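Local structure of TarM (Staphylococcus aureus subsp. aureus 21178, 4X7R) at residues Val321-Arg326 against Leu395-Ser400; Ser325-Thr330 against Phe352-Glu357. The protein is a GT-B fold glycosyltransferase-family protein, built of two Rossmann-like domains and an added antiparallel beta-sheet domain, with UDP bound in the model. The protein carries 1 engineered substitution. All coordinates share one frame; numbering follows the deposited sequence.

Contact 1: residues Val321-Arg326 against Leu395-Ser400; sequences VGHISR and LVVSTS. With UDP (uridine-5'-diphosphate), chain E; SGN (2-deoxy-6-O-sulfo-2-(sulfoamino)-alpha-D-glucopyranose), chain C; 3YW ((2S)-2,3-dihydroxypropyl 2-acetamido-2-deoxy-alpha-D-glucopyranoside), chain F.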
loop_
_atom_site.group_PDB
_atom_site.type_symbol
_atom_site.label_atom_id
_atom_site.label_comp_id
_atom_site.label_asym_id
_atom_site.label_seq_id
_atom_site.Cartn_x
_atom_site.Cartn_y
_atom_site.Cartn_z
ATOM N N VAL A 321 -2.713 -17.475 -19.391
ATOM C CA VAL A 321 -2.888 -17.626 -17.946
ATOM C C VAL A 321 -2.394 -16.329 -17.325
ATOM O O VAL A 321 -1.259 -15.917 -17.573
ATOM C CB VAL A 321 -2.182 -18.882 -17.366
ATOM C CG1 VAL A 321 -2.294 -18.923 -15.848
ATOM C CG2 VAL A 321 -2.749 -20.157 -17.970
ATOM N N GLY A 322 -3.260 -15.674 -16.569
ATOM C CA GLY A 322 -2.926 -14.403 -15.941
ATOM C C GLY A 322 -2.622 -14.472 -14.462
ATOM O O GLY A 322 -3.055 -15.399 -13.772
ATOM N N HIS A 323 -1.869 -13.472 -13.973
ATOM C CA HIS A 323 -1.505 -13.312 -12.569
ATOM C C HIS A 323 -1.228 -11.832 -12.332
ATOM O O HIS A 323 -0.273 -11.295 -12.889
ATOM C CB HIS A 323 -0.296 -14.187 -12.197
ATOM C CG HIS A 323 0.027 -14.187 -10.737
ATOM N ND1 HIS A 323 -0.319 -15.242 -9.925
ATOM C CD2 HIS A 323 0.682 -13.266 -9.996
ATOM C CE1 HIS A 323 0.101 -14.915 -8.713
ATOM N NE2 HIS A 323 0.703 -13.731 -8.709
ATOM N N ILE A 324 -2.099 -11.163 -11.546
ATOM C CA ILE A 324 -1.999 -9.736 -11.219
ATOM C C ILE A 324 -1.859 -9.587 -9.709
ATOM O O ILE A 324 -2.830 -9.826 -8.988
ATOM C CB ILE A 324 -3.218 -8.911 -11.760
ATOM C CG1 ILE A 324 -3.476 -9.136 -13.273
ATOM C CG2 ILE A 324 -3.044 -7.422 -11.457
ATOM C CD1 ILE A 324 -4.899 -8.670 -13.747
ATOM N N SER A 325 -0.663 -9.189 -9.222
ATOM C CA SER A 325 -0.416 -8.997 -7.788
ATOM C C SER A 325 0.803 -8.116 -7.504
ATOM O O SER A 325 1.546 -7.752 -8.424
ATOM C CB SER A 325 -0.206 -10.351 -7.106
ATOM O OG SER A 325 1.084 -10.881 -7.369
ATOM N N ARG A 326 1.029 -7.819 -6.198
ATOM C CA ARG A 326 2.248 -7.194 -5.696
ATOM C C ARG A 326 3.243 -8.368 -5.817
ATOM O O ARG A 326 2.871 -9.508 -5.486
ATOM C CB ARG A 326 2.118 -6.848 -4.205
ATOM C CG ARG A 326 1.225 -5.678 -3.883
ATOM C CD ARG A 326 1.227 -5.397 -2.381
ATOM N NE ARG A 326 0.635 -6.501 -1.618
ATOM C CZ ARG A 326 1.224 -7.123 -0.602
ATOM N NH1 ARG A 326 2.426 -6.744 -0.190
ATOM N NH2 ARG A 326 0.612 -8.123 0.017
ATOM N N LEU A 395 -7.865 -17.864 -18.029
ATOM C CA LEU A 395 -7.979 -18.199 -16.615
ATOM C C LEU A 395 -6.908 -17.474 -15.815
ATOM O O LEU A 395 -5.954 -16.927 -16.376
ATOM C CB LEU A 395 -7.950 -19.725 -16.356
ATOM C CG LEU A 395 -6.662 -20.461 -16.706
ATOM C CD1 LEU A 395 -5.984 -20.996 -15.468
ATOM C CD2 LEU A 395 -6.941 -21.574 -17.653
ATOM N N VAL A 396 -7.079 -17.466 -14.499
ATOM C CA VAL A 396 -6.165 -16.825 -13.567
ATOM C C VAL A 396 -5.663 -17.881 -12.577
ATOM O O VAL A 396 -6.328 -18.887 -12.320
ATOM C CB VAL A 396 -6.815 -15.557 -12.932
ATOM C CG1 VAL A 396 -6.172 -15.157 -11.612
ATOM C CG2 VAL A 396 -6.801 -14.390 -13.919
ATOM N N VAL A 397 -4.451 -17.680 -12.087
ATOM C CA VAL A 397 -3.810 -18.615 -11.189
ATOM C C VAL A 397 -3.377 -17.929 -9.881
ATOM O O VAL A 397 -3.036 -16.737 -9.889
ATOM C CB VAL A 397 -2.654 -19.313 -11.948
ATOM C CG1 VAL A 397 -1.540 -18.328 -12.295
ATOM C CG2 VAL A 397 -2.121 -20.505 -11.188
ATOM N N SER A 398 -3.427 -18.682 -8.757
ATOM C CA SER A 398 -2.959 -18.212 -7.454
ATOM C C SER A 398 -2.138 -19.292 -6.773
ATOM O O SER A 398 -2.656 -20.373 -6.493
ATOM C CB SER A 398 -4.115 -17.788 -6.557
ATOM O OG SER A 398 -3.601 -17.395 -5.291
ATOM N N THR A 399 -0.849 -19.001 -6.538
ATOM C CA THR A 399 0.085 -19.882 -5.828
ATOM C C THR A 399 0.336 -19.303 -4.434
ATOM O O THR A 399 1.144 -19.835 -3.687
ATOM C CB THR A 399 1.414 -20.076 -6.613
ATOM O OG1 THR A 399 1.898 -18.803 -7.053
ATOM C CG2 THR A 399 1.262 -21.011 -7.782
ATOM N N SER A 400 -0.372 -18.227 -4.087
ATOM C CA SER A 400 -0.244 -17.529 -2.801
ATOM C C SER A 400 -0.421 -18.477 -1.618
ATOM O O SER A 400 -1.283 -19.359 -1.656
ATOM C CB SER A 400 -1.232 -16.376 -2.713
ATOM O OG SER A 400 -0.943 -15.595 -1.567
HETATM N N1 UDP E . -3.122 -4.561 -8.585
HETATM C C2 UDP E . -3.215 -3.730 -9.687
HETATM N N3 UDP E . -2.189 -3.848 -10.595
HETATM C C4 UDP E . -1.090 -4.675 -10.506
HETATM C C5 UDP E . -1.032 -5.474 -9.309
HETATM C C6 UDP E . -2.027 -5.397 -8.405
HETATM O O2 UDP E . -4.137 -2.944 -9.854
HETATM O O4 UDP E . -0.266 -4.697 -11.439
HETATM C "C1'" UDP E . -4.301 -4.605 -7.684
HETATM C "C2'" UDP E . -5.312 -5.693 -8.035
HETATM O "O2'" UDP E . -6.223 -5.243 -9.024
HETATM C "C3'" UDP E . -6.001 -5.911 -6.686
HETATM C "C4'" UDP E . -4.880 -5.658 -5.683
HETATM O "O4'" UDP E . -3.869 -4.883 -6.371
HETATM O "O3'" UDP E . -7.156 -5.111 -6.429
HETATM C "C5'" UDP E . -4.267 -6.903 -5.093
HETATM O "O5'" UDP E . -5.225 -7.426 -4.147
HETATM P PA UDP E . -5.085 -8.808 -3.344
HETATM O O1A UDP E . -6.089 -8.832 -2.257
HETATM O O2A UDP E . -5.306 -9.969 -4.328
HETATM O O3A UDP E . -3.639 -8.887 -2.756
HETATM P PB UDP E . -2.764 -7.878 -1.867
HETATM O O1B UDP E . -3.655 -7.161 -0.886
HETATM O O2B UDP E . -2.060 -6.852 -2.762
HETATM O O3B UDP E . -1.743 -8.680 -1.083
HETATM C C1 SGN C . 3.067 -3.343 3.483
HETATM C C2 SGN C . 3.686 -4.274 2.400
HETATM C C3 SGN C . 3.805 -3.559 1.020
HETATM C C4 SGN C . 2.503 -2.832 0.626
HETATM C C5 SGN C . 1.952 -1.983 1.798
HETATM C C6 SGN C . 0.622 -1.327 1.440
HETATM N N2 SGN C . 4.994 -4.773 2.851
HETATM O O3 SGN C . 4.120 -4.514 -0.014
HETATM O O4 SGN C . 2.721 -1.991 -0.524
HETATM O O5 SGN C . 1.795 -2.794 3.018
HETATM O O6 SGN C . -0.304 -2.356 1.098
HETATM S S1 SGN C . 4.898 -6.424 3.369
HETATM O O1S SGN C . 4.546 -7.314 2.174
HETATM O O2S SGN C . 3.829 -6.588 4.466
HETATM O O3S SGN C . 6.276 -6.797 3.932
HETATM S S2 SGN C . -0.975 -2.377 -0.268
HETATM O O4S SGN C . -1.687 -3.733 -0.385
HETATM O O5S SGN C . 0.019 -2.224 -1.415
HETATM O O6S SGN C . -1.967 -1.215 -0.278
HETATM O O3A 3YW F . 0.096 -5.971 4.732
HETATM C C4A 3YW F . -2.764 -5.835 2.315
HETATM C C5A 3YW F . -1.441 -6.253 2.909
HETATM O O5 3YW F . -5.649 -6.861 2.016
HETATM C C6A 3YW F . -1.192 -5.617 4.254
HETATM C C5 3YW F . -6.497 -7.217 0.917
HETATM C C6 3YW F . -7.694 -6.299 0.984
HETATM C C4 3YW F . -6.827 -8.705 1.019
HETATM O O6 3YW F . -8.392 -6.424 2.214
HETATM C C3 3YW F . -5.540 -9.495 0.809
HETATM O O4 3YW F . -7.763 -9.070 0.010
HETATM O O3 3YW F . -5.762 -10.901 0.917
HETATM O O7 3YW F . -2.852 -10.998 2.963
HETATM C C7 3YW F . -2.474 -10.504 1.905
HETATM C C8 3YW F . -1.235 -10.975 1.206
HETATM N N2 3YW F . -3.145 -9.520 1.304
HETATM C C2 3YW F . -4.438 -9.040 1.765
HETATM C C1 3YW F . -4.391 -7.529 2.057
HETATM O O1 3YW F . -3.347 -6.817 1.456
HETATM O O2 3YW F . -0.396 -5.896 2.004
#

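Contact 2: residues Ser325-Thr330 against Phe352-Glu357; sequences SRMVPT and FHIYGE. With UDP (uridine-5'-diphosphate), chain E; SGN (2-deoxy-6-O-sulfo-2-(sulfoamino)-alpha-D-glucopyranose), chain C; 3YW ((2S)-2,3-dihydroxypropyl 2-acetamido-2-deoxy-alpha-D-glucopyranoside), chain F.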
loop_
_atom_site.group_PDB
_atom_site.type_symbol
_atom_site.label_atom_id
_atom_site.label_comp_id
_atom_site.label_asym_id
_atom_site.label_seq_id
_atom_site.Cartn_x
_atom_site.Cartn_y
_atom_site.Cartn_z
ATOM N N SER A 325 -0.663 -9.189 -9.222
ATOM C CA SER A 325 -0.416 -8.997 -7.788
ATOM C C SER A 325 0.803 -8.116 -7.504
ATOM O O SER A 325 1.546 -7.752 -8.424
ATOM C CB SER A 325 -0.206 -10.351 -7.106
ATOM O OG SER A 325 1.084 -10.881 -7.369
ATOM N N ARG A 326 1.029 -7.819 -6.198
ATOM C CA ARG A 326 2.248 -7.194 -5.696
ATOM C C ARG A 326 3.243 -8.368 -5.817
ATOM O O ARG A 326 2.871 -9.508 -5.486
ATOM C CB ARG A 326 2.118 -6.848 -4.205
ATOM C CG ARG A 326 1.225 -5.678 -3.883
ATOM C CD ARG A 326 1.227 -5.397 -2.381
ATOM N NE ARG A 326 0.635 -6.501 -1.618
ATOM C CZ ARG A 326 1.224 -7.123 -0.602
ATOM N NH1 ARG A 326 2.426 -6.744 -0.190
ATOM N NH2 ARG A 326 0.612 -8.123 0.017
ATOM N N MET A 327 4.462 -8.124 -6.341
ATOM C CA MET A 327 5.423 -9.224 -6.510
ATOM C C MET A 327 6.208 -9.411 -5.222
ATOM O O MET A 327 7.317 -8.901 -5.072
ATOM C CB MET A 327 6.309 -9.012 -7.739
ATOM C CG MET A 327 5.528 -8.949 -9.018
ATOM S SD MET A 327 6.628 -9.348 -10.370
ATOM C CE MET A 327 5.549 -9.199 -11.714
ATOM N N VAL A 328 5.585 -10.110 -4.261
ATOM C CA VAL A 328 6.130 -10.312 -2.920
ATOM C C VAL A 328 6.253 -11.790 -2.550
ATOM O O VAL A 328 5.538 -12.609 -3.126
ATOM C CB VAL A 328 5.375 -9.477 -1.831
ATOM C CG1 VAL A 328 5.596 -7.983 -2.009
ATOM C CG2 VAL A 328 3.887 -9.825 -1.754
ATOM N N PRO A 329 7.135 -12.148 -1.579
ATOM C CA PRO A 329 7.326 -13.567 -1.228
ATOM C C PRO A 329 6.084 -14.407 -0.927
ATOM O O PRO A 329 6.056 -15.561 -1.329
ATOM C CB PRO A 329 8.259 -13.499 -0.017
ATOM C CG PRO A 329 9.059 -12.272 -0.244
ATOM C CD PRO A 329 8.086 -11.289 -0.828
ATOM N N THR A 330 5.061 -13.851 -0.242
ATOM C CA THR A 330 3.851 -14.621 0.118
ATOM C C THR A 330 3.023 -15.105 -1.067
ATOM O O THR A 330 2.299 -16.091 -0.950
ATOM C CB THR A 330 3.017 -13.916 1.172
ATOM O OG1 THR A 330 2.591 -12.682 0.632
ATOM C CG2 THR A 330 3.763 -13.698 2.467
ATOM N N PHE A 352 1.932 -17.154 -20.039
ATOM C CA PHE A 352 1.739 -16.713 -18.665
ATOM C C PHE A 352 2.091 -15.235 -18.590
ATOM O O PHE A 352 3.236 -14.851 -18.858
ATOM C CB PHE A 352 2.560 -17.560 -17.670
ATOM C CG PHE A 352 2.061 -18.975 -17.458
ATOM C CD1 PHE A 352 2.301 -19.968 -18.403
ATOM C CD2 PHE A 352 1.382 -19.324 -16.297
ATOM C CE1 PHE A 352 1.831 -21.272 -18.210
ATOM C CE2 PHE A 352 0.923 -20.634 -16.101
ATOM C CZ PHE A 352 1.148 -21.597 -17.060
ATOM N N HIS A 353 1.076 -14.398 -18.292
ATOM C CA HIS A 353 1.200 -12.944 -18.166
ATOM C C HIS A 353 1.197 -12.580 -16.696
ATOM O O HIS A 353 0.168 -12.727 -16.025
ATOM C CB HIS A 353 0.042 -12.227 -18.881
ATOM C CG HIS A 353 0.093 -12.264 -20.378
ATOM N ND1 HIS A 353 -0.657 -11.386 -21.137
ATOM C CD2 HIS A 353 0.785 -13.078 -21.211
ATOM C CE1 HIS A 353 -0.400 -11.693 -22.396
ATOM N NE2 HIS A 353 0.461 -12.704 -22.487
ATOM N N ILE A 354 2.347 -12.110 -16.189
ATOM C CA ILE A 354 2.498 -11.757 -14.788
ATOM C C ILE A 354 2.639 -10.246 -14.638
ATOM O O ILE A 354 3.642 -9.673 -15.068
ATOM C CB ILE A 354 3.645 -12.567 -14.099
ATOM C CG1 ILE A 354 3.520 -14.092 -14.386
ATOM C CG2 ILE A 354 3.697 -12.282 -12.590
ATOM C CD1 ILE A 354 4.673 -14.951 -13.920
ATOM N N TYR A 355 1.626 -9.604 -14.026
ATOM C CA TYR A 355 1.602 -8.164 -13.790
ATOM C C TYR A 355 1.949 -7.813 -12.362
ATOM O O TYR A 355 1.624 -8.566 -11.439
ATOM C CB TYR A 355 0.228 -7.574 -14.137
ATOM C CG TYR A 355 -0.058 -7.519 -15.621
ATOM C CD1 TYR A 355 -0.627 -8.605 -16.283
ATOM C CD2 TYR A 355 0.219 -6.371 -16.365
ATOM C CE1 TYR A 355 -0.910 -8.554 -17.645
ATOM C CE2 TYR A 355 -0.065 -6.310 -17.730
ATOM C CZ TYR A 355 -0.621 -7.408 -18.364
ATOM O OH TYR A 355 -0.910 -7.362 -19.700
ATOM N N GLY A 356 2.564 -6.647 -12.194
ATOM C CA GLY A 356 2.938 -6.108 -10.895
ATOM C C GLY A 356 4.412 -5.805 -10.764
ATOM O O GLY A 356 5.183 -6.006 -11.708
ATOM N N GLU A 357 4.801 -5.295 -9.590
ATOM C CA GLU A 357 6.184 -4.948 -9.238
ATOM C C GLU A 357 6.401 -5.323 -7.778
ATOM O O GLU A 357 5.433 -5.414 -7.011
ATOM C CB GLU A 357 6.449 -3.452 -9.412
ATOM C CG GLU A 357 6.298 -2.940 -10.832
ATOM C CD GLU A 357 6.334 -1.437 -10.939
ATOM O OE1 GLU A 357 6.109 -0.739 -9.920
ATOM O OE2 GLU A 357 6.590 -0.950 -12.064
HETATM N N1 UDP E . -3.122 -4.561 -8.585
HETATM C C2 UDP E . -3.215 -3.730 -9.687
HETATM N N3 UDP E . -2.189 -3.848 -10.595
HETATM C C4 UDP E . -1.090 -4.675 -10.506
HETATM C C5 UDP E . -1.032 -5.474 -9.309
HETATM C C6 UDP E . -2.027 -5.397 -8.405
HETATM O O2 UDP E . -4.137 -2.944 -9.854
HETATM O O4 UDP E . -0.266 -4.697 -11.439
HETATM C "C1'" UDP E . -4.301 -4.605 -7.684
HETATM C "C2'" UDP E . -5.312 -5.693 -8.035
HETATM O "O2'" UDP E . -6.223 -5.243 -9.024
HETATM C "C3'" UDP E . -6.001 -5.911 -6.686
HETATM C "C4'" UDP E . -4.880 -5.658 -5.683
HETATM O "O4'" UDP E . -3.869 -4.883 -6.371
HETATM O "O3'" UDP E . -7.156 -5.111 -6.429
HETATM C "C5'" UDP E . -4.267 -6.903 -5.093
HETATM O "O5'" UDP E . -5.225 -7.426 -4.147
HETATM P PA UDP E . -5.085 -8.808 -3.344
HETATM O O1A UDP E . -6.089 -8.832 -2.257
HETATM O O2A UDP E . -5.306 -9.969 -4.328
HETATM O O3A UDP E . -3.639 -8.887 -2.756
HETATM P PB UDP E . -2.764 -7.878 -1.867
HETATM O O1B UDP E . -3.655 -7.161 -0.886
HETATM O O2B UDP E . -2.060 -6.852 -2.762
HETATM O O3B UDP E . -1.743 -8.680 -1.083
HETATM C C1 SGN C . 3.067 -3.343 3.483
HETATM C C2 SGN C . 3.686 -4.274 2.400
HETATM C C3 SGN C . 3.805 -3.559 1.020
HETATM C C4 SGN C . 2.503 -2.832 0.626
HETATM C C5 SGN C . 1.952 -1.983 1.798
HETATM C C6 SGN C . 0.622 -1.327 1.440
HETATM N N2 SGN C . 4.994 -4.773 2.851
HETATM O O3 SGN C . 4.120 -4.514 -0.014
HETATM O O4 SGN C . 2.721 -1.991 -0.524
HETATM O O5 SGN C . 1.795 -2.794 3.018
HETATM O O6 SGN C . -0.304 -2.356 1.098
HETATM S S1 SGN C . 4.898 -6.424 3.369
HETATM O O1S SGN C . 4.546 -7.314 2.174
HETATM O O2S SGN C . 3.829 -6.588 4.466
HETATM O O3S SGN C . 6.276 -6.797 3.932
HETATM S S2 SGN C . -0.975 -2.377 -0.268
HETATM O O4S SGN C . -1.687 -3.733 -0.385
HETATM O O5S SGN C . 0.019 -2.224 -1.415
HETATM O O6S SGN C . -1.967 -1.215 -0.278
HETATM O O3A 3YW F . 0.096 -5.971 4.732
HETATM C C4A 3YW F . -2.764 -5.835 2.315
HETATM C C5A 3YW F . -1.441 -6.253 2.909
HETATM O O5 3YW F . -5.649 -6.861 2.016
HETATM C C6A 3YW F . -1.192 -5.617 4.254
HETATM C C5 3YW F . -6.497 -7.217 0.917
HETATM C C6 3YW F . -7.694 -6.299 0.984
HETATM C C4 3YW F . -6.827 -8.705 1.019
HETATM O O6 3YW F . -8.392 -6.424 2.214
HETATM C C3 3YW F . -5.540 -9.495 0.809
HETATM O O4 3YW F . -7.763 -9.070 0.010
HETATM O O3 3YW F . -5.762 -10.901 0.917
HETATM O O7 3YW F . -2.852 -10.998 2.963
HETATM C C7 3YW F . -2.474 -10.504 1.905
HETATM C C8 3YW F . -1.235 -10.975 1.206
HETATM N N2 3YW F . -3.145 -9.520 1.304
HETATM C C2 3YW F . -4.438 -9.040 1.765
HETATM C C1 3YW F . -4.391 -7.529 2.057
HETATM O O1 3YW F . -3.347 -6.817 1.456
HETATM O O2 3YW F . -0.396 -5.896 2.004
#

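Contact 1: residues Val321-Arg326 against Leu395-Ser400
Val321 divides its two methyls between Leu395 and Val397. CG1, anti to the backbone N (chi1 175°), lies 3.7 Å from Val397 CG1, and CG2 meets the branch carbon CG of Leu395 at 4.1 Å; in both pairs the side chains cross obliquely. Val397 CG1 sits between its own backbone N and carbonyl carbon, a rotation that also lays it against the carbonyl oxygen of Gly322. Helix 446-457 packs on Leu395 and Val397, and Leu336 of helix 333-346 touches Val397 as well.

Gly322 pairs with Val396, whose methyls border the Gly322 carbonyl oxygen. The glycine bonds to the residues flanking Val396: its N donates to Leu395 O at 3.0 Å, and its O accepts from Val397 N at 3.2 Å. This is parallel pairing between the two middle strands of the six-stranded Rossmann-like sheet in the C-terminal GT-B domain. The short strand axes diverge by 52°, and bridges form only at Val321-Leu395 and Gly322-Val396.

Where the backbones part, the His323 ring spans the gap. Its ND1 makes a weak, bent hydrogen bond to Val397 O at 3.1 Å, with the oxygen oblique to the ring. On the other nitrogen, NE2 donates to Ser325 OG at 3.2 Å, 22° out of the ring plane, and that hydroxyl passes a bond on to Arg326 O. Ile324 CG2 rests on the uracil of UDP. Beyond it the Arg326 chain bends at chi3: NE bonds UDP O2B, NH2 reaches UDP O3B at 2.7 Å, NH1 grips SGN O3 and O1S, and 3YW O2 stands over one guanidinium face.

Contact 2: residues Ser325-Thr330 against Phe352-Glu357
Met327 and Glu357 are joined through their backbones: Met327 N donates to Glu357 O over 3.0 Å. A second backbone bond runs from Ser325 N to Tyr355 O at 3.2 Å. Between these two bonds the Ser325 carbonyl points in at Gly356, whose CA supplies a C-H...O contact to Ser325 O at 3.3 Å. Gly356 has no side chain, and Ser325 O occupies the direction one would take. The same oxygen lies 3.1 Å from Tyr355 O, a pair of acceptors with no bond between them.

The van der Waals packing belongs to Met327. With CG anti to the carbonyl carbon (chi1 -61°) and the chain extended beyond it, the side chain runs across the Gly356-Glu357 peptide. Its terminal CE lies against the carbonyl of that peptide, 3.2 Å from Gly356 O. The apolar contact is made by the same methyl, CE standing 3.7 Å from Ile354 CG2. Ile354 in turn packs on Leu336 and Ile337 of helix 333-346. That helix links the two strands concerned in a beta-alpha-beta unit of the Rossmann-like domain, and the contact joins the loop after strand 320-324 to the end of strand 351-355 and the two residues that follow it. Met327 itself centres an inverse gamma turn, closed by a weak bond from Val328 N to Arg326 O.

UDP lies beside the C-terminal ends of the two strands. Gly356 N is 3.5 Å from uracil O4 of UDP, an oxygen that also packs near Tyr355 CB, while Ser325 O neighbours uracil C5. Farther along, Val328 CG2 lies 3.6 Å above the Arg326 guanidinium plane, on the face opposite 3YW O2.

In the fold
From the N terminus the chain builds the N-terminal Rossmann-like sheet, interrupted by the antiparallel domain, then enters the C-terminal one at strand 320-324. Contact 2 closes the shorter loop: the chain leaves this strand through 325-330, climbs helix 333-346 and returns as strand 351-355. Strand 377-381 then forms the sheet edge beyond 351-355, and the chain crosses back to place 395-398 on the other flank of 320-324, where contact 1 closes the longer loop. Contact 2 therefore nests inside contact 1, the two sharing Ser325 and Arg326. Contact 1 ties strand 320-324 to 395-398; contact 2 ties its exit loop, which reaches UDP, to the end of 351-355, its other neighbour.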